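Local coordinates for protein enterotoxin type A (Staphylococcus aureus, PDB 1DYQ) that acts in its natural form as a staphylococcal superantigen and food-poisoning toxin, binding MHC class II molecules, in part through a zinc ion, and T-cell receptors to activate T cells, at residues V186-S190 with I220-M225; N118-K124 with V144-N150. The protein carries 3 engineered substitutions. All coordinates share one frame; numbering follows the deposited sequence.

Contact 1 (V186-S190 with I220-M225); sequences VFHTS and INSENM. With ZN (zinc ion), chain B.
T189 meets I220 and M225 with its methyl group. T189 CG2 lies 3.8 Å from CB of I220 and 3.9 Å from CG of M225. The same methyl also touches CD1 of I220, where it is joined by CB of F187. I220 carries CG1 between its backbone N and carbonyl carbon (chi1 64°), and this brings CD1 to both residues. M225 leaves its backbone with CG anti to the N and then bends at chi2 and chi3. M225 CG comes within 3.1 Å of H188 O. This mostly apolar side is the tighter one. OG1 of T189 takes no part in it and bonds to the backbone O of E192.

The other side is looser and bridged by water. One water accepts from S190 N and donates to O of N221 and, at 2.6 Å, to O of E223. S190 OG touches N224 CB at 3.5 Å and lies near E223 O without hydrogen-bonding to it. S222 to M225 form a type II turn, and an Asx turn overlaps its start: N221 OD1 takes the N-H of E223 in its carbonyl plane.

H188 binds the zinc ion through ND1 at 2.3 Å; H226 and D228 complete the site. In the beta-grasp domain, strand 182-188 pairs with strands 195-198 and 226-232, while F187, I220 and M225 rest on helix 153-168.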
loop_
_atom_site.group_PDB
_atom_site.type_symbol
_atom_site.label_atom_id
_atom_site.label_comp_id
_atom_site.label_asym_id
_atom_site.label_seq_id
_atom_site.Cartn_x
_atom_site.Cartn_y
_atom_site.Cartn_z
ATOM N N VAL A 186 8.027 9.562 1.431
ATOM C CA VAL A 186 8.943 9.377 0.314
ATOM C C VAL A 186 9.708 8.060 0.490
ATOM O O VAL A 186 10.272 7.745 1.522
ATOM C CB VAL A 186 9.965 10.537 0.257
ATOM C CG1 VAL A 186 10.920 10.381 -0.909
ATOM C CG2 VAL A 186 9.256 11.884 0.187
ATOM N N PHE A 187 9.695 7.286 -0.608
ATOM C CA PHE A 187 10.396 6.005 -0.665
ATOM C C PHE A 187 11.697 6.241 -1.447
ATOM O O PHE A 187 11.758 6.354 -2.639
ATOM C CB PHE A 187 9.487 4.964 -1.369
ATOM C CG PHE A 187 8.171 4.794 -0.623
ATOM C CD1 PHE A 187 8.044 3.968 0.430
ATOM C CD2 PHE A 187 7.075 5.575 -1.048
ATOM C CE1 PHE A 187 6.852 3.862 1.159
ATOM C CE2 PHE A 187 5.877 5.493 -0.313
ATOM C CZ PHE A 187 5.777 4.651 0.750
ATOM N N HIS A 188 12.737 6.528 -0.610
ATOM C CA HIS A 188 13.970 7.087 -1.149
ATOM C C HIS A 188 14.981 6.017 -1.525
ATOM O O HIS A 188 15.700 5.494 -0.701
ATOM C CB HIS A 188 14.601 8.054 -0.133
ATOM C CG HIS A 188 15.586 8.995 -0.801
ATOM N ND1 HIS A 188 16.020 10.086 -0.085
ATOM C CD2 HIS A 188 16.142 9.105 -1.991
ATOM C CE1 HIS A 188 16.868 10.809 -0.780
ATOM N NE2 HIS A 188 16.962 10.224 -1.978
ATOM N N THR A 189 15.010 5.696 -2.818
ATOM C CA THR A 189 15.877 4.662 -3.348
ATOM C C THR A 189 17.254 5.194 -3.724
ATOM O O THR A 189 17.397 6.393 -3.955
ATOM C CB THR A 189 15.213 4.064 -4.631
ATOM O OG1 THR A 189 14.644 5.175 -5.369
ATOM C CG2 THR A 189 14.085 3.133 -4.234
ATOM N N SER A 190 18.230 4.306 -3.832
ATOM C CA SER A 190 19.584 4.644 -4.241
ATOM C C SER A 190 19.587 5.169 -5.685
ATOM O O SER A 190 20.152 6.215 -5.976
ATOM C CB SER A 190 20.476 3.388 -4.191
ATOM O OG SER A 190 20.712 2.979 -2.864
ATOM N N ILE A 220 10.266 -1.394 -6.112
ATOM C CA ILE A 220 11.576 -0.722 -5.969
ATOM C C ILE A 220 12.561 -1.662 -5.312
ATOM O O ILE A 220 12.216 -2.656 -4.654
ATOM C CB ILE A 220 11.464 0.575 -5.150
ATOM C CG1 ILE A 220 11.028 0.297 -3.732
ATOM C CG2 ILE A 220 10.631 1.625 -5.859
ATOM C CD1 ILE A 220 10.821 1.493 -2.834
ATOM N N ASN A 221 13.855 -1.355 -5.493
ATOM C CA ASN A 221 14.915 -2.125 -4.850
ATOM C C ASN A 221 15.074 -1.706 -3.384
ATOM O O ASN A 221 15.235 -0.513 -3.110
ATOM C CB ASN A 221 16.243 -1.889 -5.593
ATOM C CG ASN A 221 17.230 -2.996 -5.230
ATOM O OD1 ASN A 221 17.650 -3.122 -4.099
ATOM N ND2 ASN A 221 17.531 -3.851 -6.206
ATOM N N SER A 222 15.048 -2.672 -2.487
ATOM C CA SER A 222 15.066 -2.364 -1.060
ATOM C C SER A 222 16.503 -2.112 -0.594
ATOM O O SER A 222 16.685 -1.666 0.533
ATOM C CB SER A 222 14.422 -3.487 -0.253
ATOM O OG SER A 222 15.150 -4.700 -0.449
ATOM N N GLU A 223 17.471 -2.520 -1.409
ATOM C CA GLU A 223 18.833 -2.464 -1.097
ATOM C C GLU A 223 19.201 -0.954 -1.020
ATOM O O GLU A 223 19.082 -0.112 -1.860
ATOM C CB GLU A 223 19.833 -3.075 -2.003
ATOM C CG GLU A 223 21.257 -3.136 -1.437
ATOM C CD GLU A 223 22.252 -3.829 -2.326
ATOM O OE1 GLU A 223 22.211 -3.659 -3.567
ATOM O OE2 GLU A 223 23.141 -4.543 -1.792
ATOM N N ASN A 224 19.713 -0.760 0.163
ATOM C CA ASN A 224 20.147 0.484 0.701
ATOM C C ASN A 224 19.105 1.561 0.739
ATOM O O ASN A 224 19.510 2.766 0.731
ATOM C CB ASN A 224 21.353 1.044 -0.024
ATOM C CG ASN A 224 22.474 0.059 -0.193
ATOM O OD1 ASN A 224 22.955 -0.162 -1.320
ATOM N ND2 ASN A 224 22.905 -0.565 0.886
ATOM N N MET A 225 17.840 1.277 0.697
ATOM C CA MET A 225 16.825 2.360 0.617
ATOM C C MET A 225 16.389 2.778 1.988
ATOM O O MET A 225 16.668 2.161 3.014
ATOM C CB MET A 225 15.659 1.752 -0.170
ATOM C CG MET A 225 14.463 2.641 -0.343
ATOM S SD MET A 225 13.000 2.170 0.681
ATOM C CE MET A 225 13.022 0.423 0.317
HETATM ZN ZN ZN B . 15.724 10.348 2.145
HETATM O O HOH W 1 17.445 1.203 -3.412
#

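Contact 2 (N118-K124 with V144-N150); sequences NRLTEEK and VKTNKKN
N118 grips N150 with both ends of its side-chain amide. N118 OD1 accepts from N150 N at 2.9 Å, the donor tilted from the carbonyl plane. N118 ND2 gives an almost straight bond of 3.0 Å to a lone pair of N150 O. CG of N118 is anti to its backbone N (chi1 -163°), carrying the amide across to the N150 backbone. The backbone O of N118 accepts from K149 N. L120 N donates to N147 O at 2.7 Å, and L120 CD2 packs on K149 CG.

The segments pair as antiparallel strands, with a corner in each. R119 and K148 form a non-hydrogen-bonded pair, K124 and T146 a hydrogen-bonded one. Strand 145-148 lies along strand 119-132 in the beta-grasp sheet. N147 sits at its corner, and its side chain lies beside that of R119. The guanidinium and amide planes are 31° apart, with N147 CB over one guanidinium face, offset toward its rim. A water joins N147 OD1 to L120 O. E123 OE1 and K145 NZ form a weak, long salt bridge of 3.4 Å.

Further out, T146 OG1 accepts from K148 N at 3.1 Å in an ST turn. E155 of helix 153-168 holds both residues, bonding T146 OG1 and forming a salt bridge with K148 NZ. Q159 of the same helix accepts from K145 N. K149 NZ reaches N117 O.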
loop_
_atom_site.group_PDB
_atom_site.type_symbol
_atom_site.label_atom_id
_atom_site.label_comp_id
_atom_site.label_asym_id
_atom_site.label_seq_id
_atom_site.Cartn_x
_atom_site.Cartn_y
_atom_site.Cartn_z
ATOM N N ASN A 118 14.154 -13.776 -5.187
ATOM C CA ASN A 118 13.849 -12.447 -4.598
ATOM C C ASN A 118 13.991 -12.411 -3.119
ATOM O O ASN A 118 13.803 -11.330 -2.494
ATOM C CB ASN A 118 12.474 -11.982 -5.077
ATOM C CG ASN A 118 12.253 -10.490 -4.868
ATOM O OD1 ASN A 118 13.037 -9.654 -5.339
ATOM N ND2 ASN A 118 11.142 -10.113 -4.246
ATOM N N ARG A 119 14.230 -13.533 -2.442
ATOM C CA ARG A 119 14.293 -13.534 -0.986
ATOM C C ARG A 119 15.649 -13.136 -0.448
ATOM O O ARG A 119 16.674 -13.744 -0.747
ATOM C CB ARG A 119 13.848 -14.880 -0.400
ATOM C CG ARG A 119 13.753 -14.906 1.106
ATOM C CD ARG A 119 12.932 -16.093 1.605
ATOM N NE ARG A 119 12.457 -15.849 2.953
ATOM C CZ ARG A 119 11.354 -15.302 3.353
ATOM N NH1 ARG A 119 10.397 -14.868 2.533
ATOM N NH2 ARG A 119 11.140 -15.173 4.676
ATOM N N LEU A 120 15.636 -12.164 0.484
ATOM C CA LEU A 120 16.878 -11.794 1.185
ATOM C C LEU A 120 17.218 -12.831 2.237
ATOM O O LEU A 120 16.337 -13.333 2.941
ATOM C CB LEU A 120 16.657 -10.425 1.872
ATOM C CG LEU A 120 16.638 -9.228 0.918
ATOM C CD1 LEU A 120 16.066 -8.007 1.624
ATOM C CD2 LEU A 120 18.024 -8.955 0.362
ATOM N N THR A 121 18.529 -13.042 2.462
ATOM C CA THR A 121 18.939 -13.954 3.547
ATOM C C THR A 121 18.705 -13.285 4.903
ATOM O O THR A 121 18.226 -13.926 5.843
ATOM C CB THR A 121 20.409 -14.367 3.425
ATOM O OG1 THR A 121 20.680 -14.849 2.093
ATOM C CG2 THR A 121 20.732 -15.485 4.412
ATOM N N GLU A 122 18.975 -11.995 4.978
ATOM C CA GLU A 122 18.724 -11.208 6.176
ATOM C C GLU A 122 17.504 -10.298 5.907
ATOM O O GLU A 122 17.505 -9.591 4.912
ATOM C CB GLU A 122 19.948 -10.346 6.530
ATOM C CG GLU A 122 19.844 -9.605 7.840
ATOM C CD GLU A 122 20.887 -8.541 8.086
ATOM O OE1 GLU A 122 21.017 -8.102 9.262
ATOM O OE2 GLU A 122 21.568 -8.090 7.146
ATOM N N GLU A 123 16.540 -10.350 6.798
ATOM C CA GLU A 123 15.382 -9.433 6.689
ATOM C C GLU A 123 15.867 -7.994 6.658
ATOM O O GLU A 123 16.758 -7.620 7.443
ATOM C CB GLU A 123 14.429 -9.674 7.843
ATOM C CG GLU A 123 13.289 -8.670 7.963
ATOM C CD GLU A 123 12.282 -9.096 9.015
ATOM O OE1 GLU A 123 12.676 -9.276 10.187
ATOM O OE2 GLU A 123 11.099 -9.281 8.664
ATOM N N LYS A 124 15.382 -7.206 5.710
ATOM C CA LYS A 124 15.777 -5.810 5.600
ATOM C C LYS A 124 14.877 -4.915 6.440
ATOM O O LYS A 124 13.658 -4.875 6.249
ATOM C CB LYS A 124 15.733 -5.342 4.132
ATOM C CG LYS A 124 16.012 -3.861 3.957
ATOM C CD LYS A 124 17.482 -3.542 4.302
ATOM C CE LYS A 124 17.673 -2.048 4.460
ATOM N NZ LYS A 124 19.083 -1.604 4.380
ATOM N N VAL A 144 9.179 -0.786 9.548
ATOM C CA VAL A 144 8.955 -1.242 8.165
ATOM C C VAL A 144 10.029 -2.252 7.815
ATOM O O VAL A 144 11.229 -1.953 7.984
ATOM C CB VAL A 144 8.960 -0.089 7.172
ATOM C CG1 VAL A 144 8.844 -0.595 5.736
ATOM C CG2 VAL A 144 7.816 0.879 7.482
ATOM N N LYS A 145 9.656 -3.444 7.374
ATOM C CA LYS A 145 10.649 -4.464 7.073
ATOM C C LYS A 145 10.221 -5.258 5.841
ATOM O O LYS A 145 9.004 -5.360 5.579
ATOM C CB LYS A 145 10.798 -5.446 8.251
ATOM C CG LYS A 145 9.489 -6.082 8.643
ATOM C CD LYS A 145 9.545 -7.083 9.734
ATOM C CE LYS A 145 10.063 -6.534 11.044
ATOM N NZ LYS A 145 11.501 -6.138 10.923
ATOM N N THR A 146 11.172 -5.878 5.200
ATOM C CA THR A 146 10.814 -6.728 4.038
ATOM C C THR A 146 11.836 -7.820 3.865
ATOM O O THR A 146 13.001 -7.675 4.249
ATOM C CB THR A 146 10.610 -5.913 2.778
ATOM O OG1 THR A 146 10.152 -6.831 1.724
ATOM C CG2 THR A 146 11.858 -5.220 2.291
ATOM N N ASN A 147 11.413 -8.966 3.336
ATOM C CA ASN A 147 12.348 -10.018 2.958
ATOM C C ASN A 147 12.600 -10.010 1.457
ATOM O O ASN A 147 13.317 -10.867 0.923
ATOM C CB ASN A 147 11.757 -11.398 3.347
ATOM C CG ASN A 147 11.500 -11.543 4.820
ATOM O OD1 ASN A 147 12.430 -11.531 5.623
ATOM N ND2 ASN A 147 10.232 -11.688 5.198
ATOM N N LYS A 148 12.122 -8.970 0.755
ATOM C CA LYS A 148 12.222 -8.920 -0.680
ATOM C C LYS A 148 13.306 -7.973 -1.189
ATOM O O LYS A 148 13.367 -6.819 -0.736
ATOM C CB LYS A 148 10.875 -8.503 -1.306
ATOM C CG LYS A 148 9.738 -9.456 -0.951
ATOM C CD LYS A 148 8.424 -8.910 -1.555
ATOM C CE LYS A 148 7.284 -9.866 -1.188
ATOM N NZ LYS A 148 6.875 -9.765 0.222
ATOM N N LYS A 149 14.045 -8.382 -2.190
ATOM C CA LYS A 149 15.018 -7.492 -2.853
ATOM C C LYS A 149 14.295 -6.453 -3.672
ATOM O O LYS A 149 14.588 -5.265 -3.674
ATOM C CB LYS A 149 15.905 -8.353 -3.788
ATOM C CG LYS A 149 16.734 -9.357 -2.990
ATOM C CD LYS A 149 17.497 -10.298 -3.922
ATOM C CE LYS A 149 18.057 -11.475 -3.113
ATOM N NZ LYS A 149 18.710 -12.465 -4.034
ATOM N N ASN A 150 13.317 -6.941 -4.463
ATOM C CA ASN A 150 12.424 -6.064 -5.225
ATOM C C ASN A 150 11.059 -6.086 -4.542
ATOM O O ASN A 150 10.495 -7.179 -4.328
ATOM C CB ASN A 150 12.298 -6.670 -6.644
ATOM C CG ASN A 150 11.128 -6.079 -7.392
ATOM O OD1 ASN A 150 10.092 -6.725 -7.552
ATOM N ND2 ASN A 150 11.266 -4.826 -7.785
HETATM O O HOH W 2 8.079 -12.699 3.487
HETATM O O HOH W 3 14.714 -12.754 5.017
#

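Contacts 1 and 2 touch directly, with centres about 12 Å apart. S222, in the turn of 220-225, is the joint. S222 OG lies 2.8 Å from K148 O and S222 N 2.9 Å from K149 O, both probable hydrogen bonds. Strand 219-221 also pairs with strand 150-152, so the second segments of the two contacts are neighbours. Both contacts reach the same sheet, and helix 153-168 meets side chains from each. Only contact 1 supplies a zinc ligand, H188. Contact 2 stands farther off: the K124 side chain is about 13 Å from the zinc ion and about 7 Å from the side chain of H226, another zinc ligand.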